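Local coordinates for protein Succinylglutamatedesuccinylase/aspartoacylase (Rhodobacter sphaeroides 2.4.1, PDB 3CDX) that probably hydrolyses non-peptide amide bonds or ester bonds, as a metal-dependent member of the succinylglutamate desuccinylase/aspartoacylase family, at residues 145-150 against 197-202; 93-98 against 128-133. All coordinates share one frame; numbering follows the deposited sequence.

In the fold
Both contacts are buried in the catalytic domain and approach the calcium site, formed by H63, E66 and H149, from different parts of the fold. Contact 1 contains the ligand H149 itself, together with D147, whose side chain is about 7 Å from that of E66. Contact 2 stands further back: the side chain of N96 is about 5 Å from that of H63 and about 9 Å from the calcium ion. The contact centres are about 12 Å apart and their nearest atoms about 6 Å, so the two do not touch. Along the chain they come in series, helix 126-138 of contact 2 being followed directly by strand 144-148 of contact 1.

Contact 1: 145-150 against 197-202. With CA (calcium ion), chain G.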
loop_
_atom_site.group_PDB
_atom_site.type_symbol
_atom_site.label_atom_id
_atom_site.label_comp_id
_atom_site.label_asym_id
_atom_site.label_seq_id
_atom_site.Cartn_x
_atom_site.Cartn_y
_atom_site.Cartn_z
ATOM N N SER A 145 -29.870 17.715 17.933
ATOM C CA SER A 145 -29.157 16.748 17.089
ATOM C C SER A 145 -29.101 15.370 17.737
ATOM O O SER A 145 -28.818 15.235 18.946
ATOM C CB SER A 145 -27.730 17.249 16.776
ATOM O OG SER A 145 -26.811 16.163 16.534
ATOM N N VAL A 146 -29.406 14.362 16.924
ATOM C CA VAL A 146 -29.142 12.958 17.254
ATOM C C VAL A 146 -28.076 12.446 16.250
ATOM O O VAL A 146 -28.299 12.365 15.051
ATOM C CB VAL A 146 -30.399 12.045 17.244
ATOM C CG1 VAL A 146 -30.052 10.650 17.817
ATOM C CG2 VAL A 146 -31.574 12.691 18.065
ATOM N N ASP A 147 -26.895 12.175 16.767
ATOM C CA ASP A 147 -25.802 11.675 15.951
ATOM C C ASP A 147 -25.674 10.180 16.240
ATOM O O ASP A 147 -25.356 9.751 17.367
ATOM C CB ASP A 147 -24.511 12.516 16.212
ATOM C CG ASP A 147 -23.348 12.140 15.285
ATOM O OD1 ASP A 147 -23.565 11.688 14.118
ATOM O OD2 ASP A 147 -22.204 12.259 15.772
ATOM N N MET A 148 -26.013 9.377 15.238
ATOM C CA MET A 148 -26.108 7.933 15.444
ATOM C C MET A 148 -24.794 7.139 15.167
ATOM O O MET A 148 -24.274 7.078 14.023
ATOM C CB MET A 148 -27.268 7.389 14.600
ATOM C CG MET A 148 -28.665 8.051 14.906
ATOM S SD MET A 148 -30.139 7.345 14.110
ATOM C CE MET A 148 -30.447 5.902 15.081
ATOM N N HIS A 149 -24.300 6.505 16.223
ATOM C CA HIS A 149 -23.066 5.765 16.190
ATOM C C HIS A 149 -23.267 4.330 16.667
ATOM O O HIS A 149 -24.339 3.979 17.211
ATOM C CB HIS A 149 -22.022 6.481 17.081
ATOM C CG HIS A 149 -21.529 7.771 16.495
ATOM N ND1 HIS A 149 -20.350 7.869 15.783
ATOM C CD2 HIS A 149 -22.080 9.006 16.477
ATOM C CE1 HIS A 149 -20.189 9.107 15.356
ATOM N NE2 HIS A 149 -21.217 9.825 15.779
ATOM N N THR A 150 -22.217 3.526 16.475
ATOM C CA THR A 150 -22.060 2.213 17.083
ATOM C C THR A 150 -20.560 2.081 17.332
ATOM O O THR A 150 -19.802 3.004 17.004
ATOM C CB THR A 150 -22.491 1.047 16.154
ATOM O OG1 THR A 150 -21.519 0.882 15.100
ATOM C CG2 THR A 150 -23.873 1.267 15.542
ATOM N N SER A 197 -13.069 17.119 19.651
ATOM C CA SER A 197 -13.025 17.324 18.210
ATOM C C SER A 197 -14.042 16.432 17.527
ATOM O O SER A 197 -13.972 16.185 16.296
ATOM C CB SER A 197 -11.602 17.041 17.715
ATOM O OG SER A 197 -11.111 15.868 18.352
ATOM N N THR A 198 -14.986 15.934 18.325
ATOM C CA THR A 198 -16.082 15.151 17.773
ATOM C C THR A 198 -17.174 16.066 17.232
ATOM O O THR A 198 -17.245 17.260 17.568
ATOM C CB THR A 198 -16.730 14.246 18.826
ATOM O OG1 THR A 198 -17.319 15.079 19.823
ATOM C CG2 THR A 198 -15.704 13.270 19.451
ATOM N N PHE A 199 -18.059 15.500 16.429
ATOM C CA PHE A 199 -19.255 16.259 16.030
ATOM C C PHE A 199 -20.119 16.668 17.225
ATOM O O PHE A 199 -20.620 17.787 17.274
ATOM C CB PHE A 199 -20.088 15.482 15.042
ATOM C CG PHE A 199 -21.318 16.209 14.572
ATOM C CD1 PHE A 199 -21.217 17.403 13.855
ATOM C CD2 PHE A 199 -22.586 15.677 14.827
ATOM C CE1 PHE A 199 -22.373 18.054 13.387
ATOM C CE2 PHE A 199 -23.743 16.323 14.378
ATOM C CZ PHE A 199 -23.636 17.505 13.646
ATOM N N THR A 200 -20.312 15.765 18.181
ATOM C CA THR A 200 -21.139 16.093 19.357
ATOM C C THR A 200 -20.581 17.307 20.107
ATOM O O THR A 200 -21.344 18.170 20.541
ATOM C CB THR A 200 -21.411 14.863 20.297
ATOM O OG1 THR A 200 -20.178 14.290 20.756
ATOM C CG2 THR A 200 -22.179 13.768 19.558
ATOM N N SER A 201 -19.252 17.417 20.207
ATOM C CA SER A 201 -18.646 18.559 20.907
ATOM C C SER A 201 -18.956 19.876 20.186
ATOM O O SER A 201 -19.047 20.925 20.824
ATOM C CB SER A 201 -17.136 18.370 21.135
ATOM O OG SER A 201 -16.410 18.504 19.926
ATOM N N CYS A 202 -19.152 19.807 18.868
ATOM C CA CYS A 202 -19.617 20.955 18.090
ATOM C C CYS A 202 -21.041 21.327 18.449
ATOM O O CYS A 202 -21.328 22.494 18.680
ATOM C CB CYS A 202 -19.555 20.667 16.600
ATOM S SG CYS A 202 -17.917 20.664 15.982
HETATM CA CA CA G . -18.589 6.374 15.850
HETATM O O HOH W 1 -19.766 12.569 17.516
#
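Behind the calcium site of this M14-like hydrolase fold, D147 of strand 144-148 meets F199 in the first turn of helix 199-205. The ion is bound by H149 ND1 at 2.3 Å, with H63 and E66 as further ligands. At the far side of the imidazole, H149 NE2 donates to D147 OD2 over 2.6 Å; the oxygen lies in the ring plane, but the nitrogen stands well above the carboxylate plane (57°). Aspartate suits this second-shell place because its two oxygens can hydrogen-bond two partners, OD2 H149 and OD1 T59. With CG anti to the backbone N (chi1 -174°), the D147 carboxylate is placed beside F199, and OD2 lies 3.6 Å from F199 CD2 at the ring edge, the two planes 79° apart. A bound water donates to D147 OD2 and weakly accepts from T200 N. Were this aspartate an alanine, H149 NE2 would probably lose its acceptor and the imidazole be freer to turn about its bond to the calcium. T198 suits the N-cap, its OG1 accepting from S201 N. The flat apolar F199 ring also meets F118, and small S145 leaves it room, S145 OG lying 3.8 Å from F199 CE2.

Contact 2: 93-98 against 128-133; sequences PAVNMP and QMLAHF
L130 of helix 126-138 meets V95 and N96, in the turn that leads into helix 97-102; within 128-133 it alone touches the turn, while L134, one turn on, also packs on V95. Q128, in the helix's first turn, accepts from T125 N through OE1 and from H132 N through its carbonyl O at 3.0 Å. M129 follows on a different face, its long apolar chain lying against strand 21-30. Next comes L130. With CG anti to the backbone N (chi1 179°), its branched end extends from the helix, and the methyl CD2 does the touching. It lies 4.1 Å from V95 CG1, an apolar contact between obliquely crossing side chains, and 3.4 Å from V95 O. The same methyl is 4.1 Å from N96 CA, so it rests against backbone as much as side chain. Leucine suits the place because it carries a methyl far enough to reach the turn and brings no polar group into this buried spot. Valine, compact and branched, suits position V95, meeting both L130 and L134. M97 N makes a weak hydrogen bond to V95 O, 3.1 Å, closing the inverse gamma turn centred on N96. The polar end of N96 is used elsewhere: ND2 donates to V62 O. A131 is small enough to fit beside F118, and F133 packs on strand 21-30 as M129 does, F133 N donating a hydrogen bond to M129 O at 3.0 Å. Helix 126-138 thus lies between strand 21-30 and an inverse gamma turn standing behind the calcium ligand H63, in the alpha/beta catalytic domain of the aspartoacylase family.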
loop_
_atom_site.group_PDB
_atom_site.type_symbol
_atom_site.label_atom_id
_atom_site.label_comp_id
_atom_site.label_asym_id
_atom_site.label_seq_id
_atom_site.Cartn_x
_atom_site.Cartn_y
_atom_site.Cartn_z
ATOM N N PRO A 93 -28.189 10.498 6.424
ATOM C CA PRO A 93 -27.960 9.148 6.940
ATOM C C PRO A 93 -26.556 8.634 6.694
ATOM O O PRO A 93 -26.150 7.679 7.331
ATOM C CB PRO A 93 -28.909 8.294 6.104
ATOM C CG PRO A 93 -29.015 9.039 4.800
ATOM C CD PRO A 93 -29.040 10.486 5.207
ATOM N N ALA A 94 -25.832 9.251 5.782
ATOM C CA ALA A 94 -24.569 8.680 5.319
ATOM C C ALA A 94 -23.550 9.785 5.078
ATOM O O ALA A 94 -23.270 10.132 3.961
ATOM C CB ALA A 94 -24.819 7.847 4.051
ATOM N N VAL A 95 -23.014 10.345 6.163
ATOM C CA VAL A 95 -22.242 11.576 6.077
ATOM C C VAL A 95 -20.865 11.324 5.394
ATOM O O VAL A 95 -20.511 12.012 4.451
ATOM C CB VAL A 95 -22.013 12.162 7.480
ATOM C CG1 VAL A 95 -20.966 13.318 7.442
ATOM C CG2 VAL A 95 -23.329 12.687 8.073
ATOM N N ASN A 96 -20.117 10.339 5.883
ATOM C CA ASN A 96 -18.751 10.081 5.433
ATOM C C ASN A 96 -18.771 9.041 4.330
ATOM O O ASN A 96 -18.353 7.880 4.521
ATOM C CB ASN A 96 -17.946 9.608 6.653
ATOM C CG ASN A 96 -16.436 9.706 6.460
ATOM O OD1 ASN A 96 -15.940 9.979 5.354
ATOM N ND2 ASN A 96 -15.691 9.457 7.546
ATOM N N MET A 97 -19.289 9.439 3.173
ATOM C CA MET A 97 -19.483 8.505 2.053
ATOM C C MET A 97 -18.259 7.679 1.647
ATOM O O MET A 97 -18.371 6.467 1.460
ATOM C CB MET A 97 -20.050 9.229 0.832
ATOM C CG MET A 97 -21.610 9.277 0.839
ATOM S SD MET A 97 -22.423 7.630 0.917
ATOM C CE MET A 97 -21.703 6.673 -0.323
ATOM N N PRO A 98 -17.066 8.318 1.541
ATOM C CA PRO A 98 -15.903 7.451 1.198
ATOM C C PRO A 98 -15.603 6.348 2.218
ATOM O O PRO A 98 -15.207 5.229 1.837
ATOM C CB PRO A 98 -14.730 8.450 1.072
ATOM C CG PRO A 98 -15.420 9.849 0.839
ATOM C CD PRO A 98 -16.694 9.756 1.658
ATOM N N GLN A 128 -11.543 17.038 6.833
ATOM C CA GLN A 128 -11.561 18.356 7.460
ATOM C C GLN A 128 -12.579 19.294 6.811
ATOM O O GLN A 128 -13.253 20.063 7.510
ATOM C CB GLN A 128 -10.164 19.011 7.443
ATOM C CG GLN A 128 -9.032 18.263 8.195
ATOM C CD GLN A 128 -7.691 18.995 8.095
ATOM O OE1 GLN A 128 -7.184 19.254 6.997
ATOM N NE2 GLN A 128 -7.128 19.345 9.244
ATOM N N MET A 129 -12.675 19.242 5.478
ATOM C CA MET A 129 -13.614 20.092 4.726
ATOM C C MET A 129 -15.075 19.635 4.944
ATOM O O MET A 129 -16.024 20.440 5.071
ATOM C CB MET A 129 -13.211 20.040 3.229
ATOM C CG MET A 129 -14.336 20.327 2.233
ATOM S SD MET A 129 -13.954 20.076 0.456
ATOM C CE MET A 129 -14.662 18.383 0.333
ATOM N N LEU A 130 -15.251 18.326 5.007
ATOM C CA LEU A 130 -16.555 17.764 5.325
ATOM C C LEU A 130 -16.956 18.072 6.779
ATOM O O LEU A 130 -18.095 18.396 7.042
ATOM C CB LEU A 130 -16.595 16.238 5.020
ATOM C CG LEU A 130 -17.910 15.525 5.340
ATOM C CD1 LEU A 130 -19.114 16.224 4.563
ATOM C CD2 LEU A 130 -17.770 14.031 4.994
ATOM N N ALA A 131 -16.032 17.972 7.723
ATOM C CA ALA A 131 -16.363 18.308 9.097
ATOM C C ALA A 131 -16.789 19.784 9.162
ATOM O O ALA A 131 -17.749 20.110 9.832
ATOM C CB ALA A 131 -15.195 18.043 10.013
ATOM N N HIS A 132 -16.076 20.676 8.454
ATOM C CA HIS A 132 -16.446 22.101 8.458
ATOM C C HIS A 132 -17.860 22.365 7.901
ATOM O O HIS A 132 -18.660 23.111 8.501
ATOM C CB HIS A 132 -15.403 22.954 7.728
ATOM C CG HIS A 132 -15.858 24.363 7.467
ATOM N ND1 HIS A 132 -16.433 24.747 6.270
ATOM C CD2 HIS A 132 -15.827 25.474 8.251
ATOM C CE1 HIS A 132 -16.750 26.032 6.334
ATOM N NE2 HIS A 132 -16.392 26.498 7.522
ATOM N N PHE A 133 -18.191 21.739 6.776
ATOM C CA PHE A 133 -19.535 21.877 6.176
ATOM C C PHE A 133 -20.608 21.456 7.165
ATOM O O PHE A 133 -21.626 22.103 7.280
ATOM C CB PHE A 133 -19.628 21.037 4.886
ATOM C CG PHE A 133 -21.035 20.969 4.260
ATOM C CD1 PHE A 133 -21.528 22.026 3.481
ATOM C CD2 PHE A 133 -21.838 19.850 4.443
ATOM C CE1 PHE A 133 -22.792 21.975 2.913
ATOM C CE2 PHE A 133 -23.134 19.787 3.870
ATOM C CZ PHE A 133 -23.606 20.860 3.100
#